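Chorismate mutase protein (PDB 3RMI) probably catalyses the rearrangement of chorismate to prephenate, the branch-point step toward phenylalanine and tyrosine, as an all-helical dimer. Local coordinates at residues Q62-R67 with A80-K85. Numbering follows the deposited sequence.
With MLT (D-malate), chain D.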
loop_
_atom_site.group_PDB
_atom_site.type_symbol
_atom_site.label_atom_id
_atom_site.label_comp_id
_atom_site.label_asym_id
_atom_site.label_seq_id
_atom_site.Cartn_x
_atom_site.Cartn_y
_atom_site.Cartn_z
ATOM N N GLN A 62 9.340 -9.284 -9.261
ATOM C CA GLN A 62 8.154 -8.813 -8.547
ATOM C C GLN A 62 7.591 -7.588 -9.280
ATOM O O GLN A 62 6.400 -7.459 -9.440
ATOM C CB GLN A 62 8.483 -8.441 -7.099
ATOM C CG GLN A 62 8.948 -9.543 -6.153
ATOM C CD GLN A 62 9.197 -9.005 -4.756
ATOM O OE1 GLN A 62 8.260 -8.859 -3.975
ATOM N NE2 GLN A 62 10.445 -8.691 -4.434
ATOM N N ILE A 63 8.470 -6.722 -9.761
ATOM C CA ILE A 63 8.060 -5.515 -10.447
ATOM C C ILE A 63 7.440 -5.824 -11.812
ATOM O O ILE A 63 6.372 -5.284 -12.114
ATOM C CB ILE A 63 9.235 -4.519 -10.614
ATOM C CG1 ILE A 63 9.575 -3.872 -9.267
ATOM C CG2 ILE A 63 8.885 -3.425 -11.622
ATOM C CD1 ILE A 63 10.941 -3.164 -9.270
ATOM N N LYS A 64 8.087 -6.662 -12.637
ATOM C CA LYS A 64 7.550 -6.951 -13.970
ATOM C C LYS A 64 6.188 -7.608 -13.801
ATOM O O LYS A 64 5.228 -7.245 -14.470
ATOM C CB LYS A 64 8.502 -7.805 -14.880
ATOM N N ARG A 65 6.108 -8.552 -12.868
ATOM C CA ARG A 65 4.873 -9.292 -12.630
ATOM C C ARG A 65 3.743 -8.375 -12.179
ATOM O O ARG A 65 2.646 -8.443 -12.688
ATOM C CB ARG A 65 5.124 -10.368 -11.598
ATOM C CG ARG A 65 3.913 -11.208 -11.253
ATOM C CD ARG A 65 4.203 -12.076 -10.026
ATOM N NE ARG A 65 2.997 -12.633 -9.414
ATOM C CZ ARG A 65 2.332 -12.083 -8.398
ATOM N NH1 ARG A 65 2.716 -10.916 -7.795
ATOM N NH2 ARG A 65 1.256 -12.736 -7.954
ATOM N N LEU A 66 4.017 -7.491 -11.248
ATOM C CA LEU A 66 2.959 -6.646 -10.738
ATOM C C LEU A 66 2.520 -5.637 -11.796
ATOM O O LEU A 66 1.344 -5.296 -11.898
ATOM C CB LEU A 66 3.378 -5.958 -9.433
ATOM C CG LEU A 66 2.194 -5.568 -8.538
ATOM C CD1 LEU A 66 1.424 -6.841 -8.093
ATOM C CD2 LEU A 66 2.651 -4.759 -7.329
ATOM N N ARG A 67 3.466 -5.169 -12.596
ATOM C CA ARG A 67 3.114 -4.283 -13.684
ATOM C C ARG A 67 2.156 -4.984 -14.660
ATOM O O ARG A 67 1.136 -4.385 -15.040
ATOM C CB ARG A 67 4.365 -3.762 -14.389
ATOM C CG ARG A 67 5.077 -2.651 -13.619
ATOM C CD ARG A 67 6.342 -2.206 -14.370
ATOM N NE ARG A 67 5.987 -1.470 -15.569
ATOM C CZ ARG A 67 5.797 -0.151 -15.648
ATOM N NH1 ARG A 67 5.984 0.644 -14.599
ATOM N NH2 ARG A 67 5.455 0.382 -16.817
ATOM N N ALA A 80 1.539 1.042 -9.567
ATOM C CA ALA A 80 1.798 -0.286 -9.016
ATOM C C ALA A 80 3.282 -0.434 -8.637
ATOM O O ALA A 80 3.611 -0.889 -7.550
ATOM C CB ALA A 80 1.372 -1.387 -10.003
ATOM N N GLU A 81 4.171 -0.024 -9.530
ATOM C CA GLU A 81 5.621 -0.121 -9.293
ATOM C C GLU A 81 6.069 0.776 -8.156
ATOM O O GLU A 81 6.830 0.351 -7.317
ATOM C CB GLU A 81 6.423 0.251 -10.558
ATOM C CG GLU A 81 7.930 0.017 -10.405
ATOM C CD GLU A 81 8.729 0.229 -11.671
ATOM O OE1 GLU A 81 8.149 0.177 -12.791
ATOM O OE2 GLU A 81 9.955 0.456 -11.535
ATOM N N LYS A 82 5.625 2.026 -8.170
ATOM C CA LYS A 82 5.906 2.984 -7.105
ATOM C C LYS A 82 5.476 2.415 -5.753
ATOM O O LYS A 82 6.191 2.532 -4.752
ATOM C CB LYS A 82 5.154 4.296 -7.378
ATOM C CG LYS A 82 5.826 5.552 -6.826
ATOM C CD LYS A 82 5.106 6.880 -7.214
ATOM C CE LYS A 82 5.610 8.060 -6.306
ATOM N NZ LYS A 82 4.933 9.401 -6.499
ATOM N N PHE A 83 4.301 1.790 -5.735
ATOM C CA PHE A 83 3.754 1.188 -4.514
ATOM C C PHE A 83 4.583 -0.001 -4.040
ATOM O O PHE A 83 4.945 -0.097 -2.861
ATOM C CB PHE A 83 2.305 0.775 -4.736
ATOM C CG PHE A 83 1.756 -0.121 -3.657
ATOM C CD1 PHE A 83 1.556 0.338 -2.400
ATOM C CD2 PHE A 83 1.466 -1.446 -3.918
ATOM C CE1 PHE A 83 1.070 -0.507 -1.408
ATOM C CE2 PHE A 83 0.979 -2.271 -2.936
ATOM C CZ PHE A 83 0.784 -1.788 -1.684
ATOM N N LEU A 84 4.900 -0.909 -4.949
ATOM C CA LEU A 84 5.721 -2.048 -4.580
ATOM C C LEU A 84 7.107 -1.608 -4.086
ATOM O O LEU A 84 7.622 -2.139 -3.099
ATOM C CB LEU A 84 5.842 -2.997 -5.757
ATOM C CG LEU A 84 6.677 -4.264 -5.591
ATOM C CD1 LEU A 84 6.132 -5.197 -4.512
ATOM C CD2 LEU A 84 6.747 -4.969 -6.949
ATOM N N LYS A 85 7.693 -0.621 -4.737
ATOM C CA LYS A 85 9.000 -0.159 -4.339
ATOM C C LYS A 85 8.971 0.471 -2.959
ATOM O O LYS A 85 9.933 0.373 -2.203
ATOM C CB LYS A 85 9.556 0.852 -5.360
ATOM C CG LYS A 85 10.158 0.192 -6.609
ATOM C CD LYS A 85 10.887 1.199 -7.519
ATOM C CE LYS A 85 12.071 0.530 -8.201
ATOM N NZ LYS A 85 12.450 1.215 -9.485
HETATM C C1 MLT D . 12.263 -10.348 -0.247
HETATM O O1 MLT D . 13.373 -10.962 -0.306
HETATM O O2 MLT D . 12.359 -9.196 0.151
HETATM C C2 MLT D . 10.924 -10.959 -0.594
HETATM O O3 MLT D . 11.260 -11.928 -1.538
HETATM C C3 MLT D . 9.756 -10.199 -1.228
HETATM C C4 MLT D . 9.723 -8.658 -1.189
HETATM O O4 MLT D . 10.674 -7.946 -1.684
HETATM O O5 MLT D . 8.717 -8.052 -0.722
#
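The bend at chi3 (71°) swings the Arg67 guanidinium over to Glu81, whose own chain stands with CG anti to the backbone N and runs out extended to meet it. Arg67 NH1 donates to Glu81 OE1 at 2.9 Å, a salt bridge in which the oxygen is approached nearly along its C-O direction. The two flat groups stand almost perpendicular, 85° between planes, and the carboxylate oxygen lies well out of the guanidinium plane, which makes this one strongly bent, single-point contact rather than a bidentate salt bridge. The other oxygen, Glu81 OE2, takes a weak bond from Lys85 NZ at 3.3 Å, one turn further along the same helix. Arg67 and Lys85 thus flank Glu81 and probably keep it ionised, although Arg67 NH1 is shared with Asp78.

Ile63 packs against Glu81 and Lys85: its CG2 rests 3.7 Å from Glu81 CD, and its CD1 touches Lys85 CE at 4.0 Å. Further in, Leu84 pushes CD2 against the backbone of the facing helix, 3.5 Å from Gln62 O, with Ile63 CG1 beside it. Leu66 CD2 touches Leu84 CB at 4.0 Å and also reaches Ala80, and Ile29 of the second subunit packs on Leu66.

Gln62 heads elsewhere beyond CB: its amide NE2 gives malate O4 a nearly straight bond of 2.9 Å. Arg35, Lys46 and Arg58 of the same chain, and Arg18 of the second subunit, also hydrogen-bond the malate. Helices 56-72 and 77-106 run in roughly opposite directions but splay, 141° between the axes of segments 62-67 and 80-85; their pairing belongs to the intertwined all-helical dimer of AroQ-type chorismate mutases, and Gln62 ties it to a malate-occupied pocket consistent with the active site.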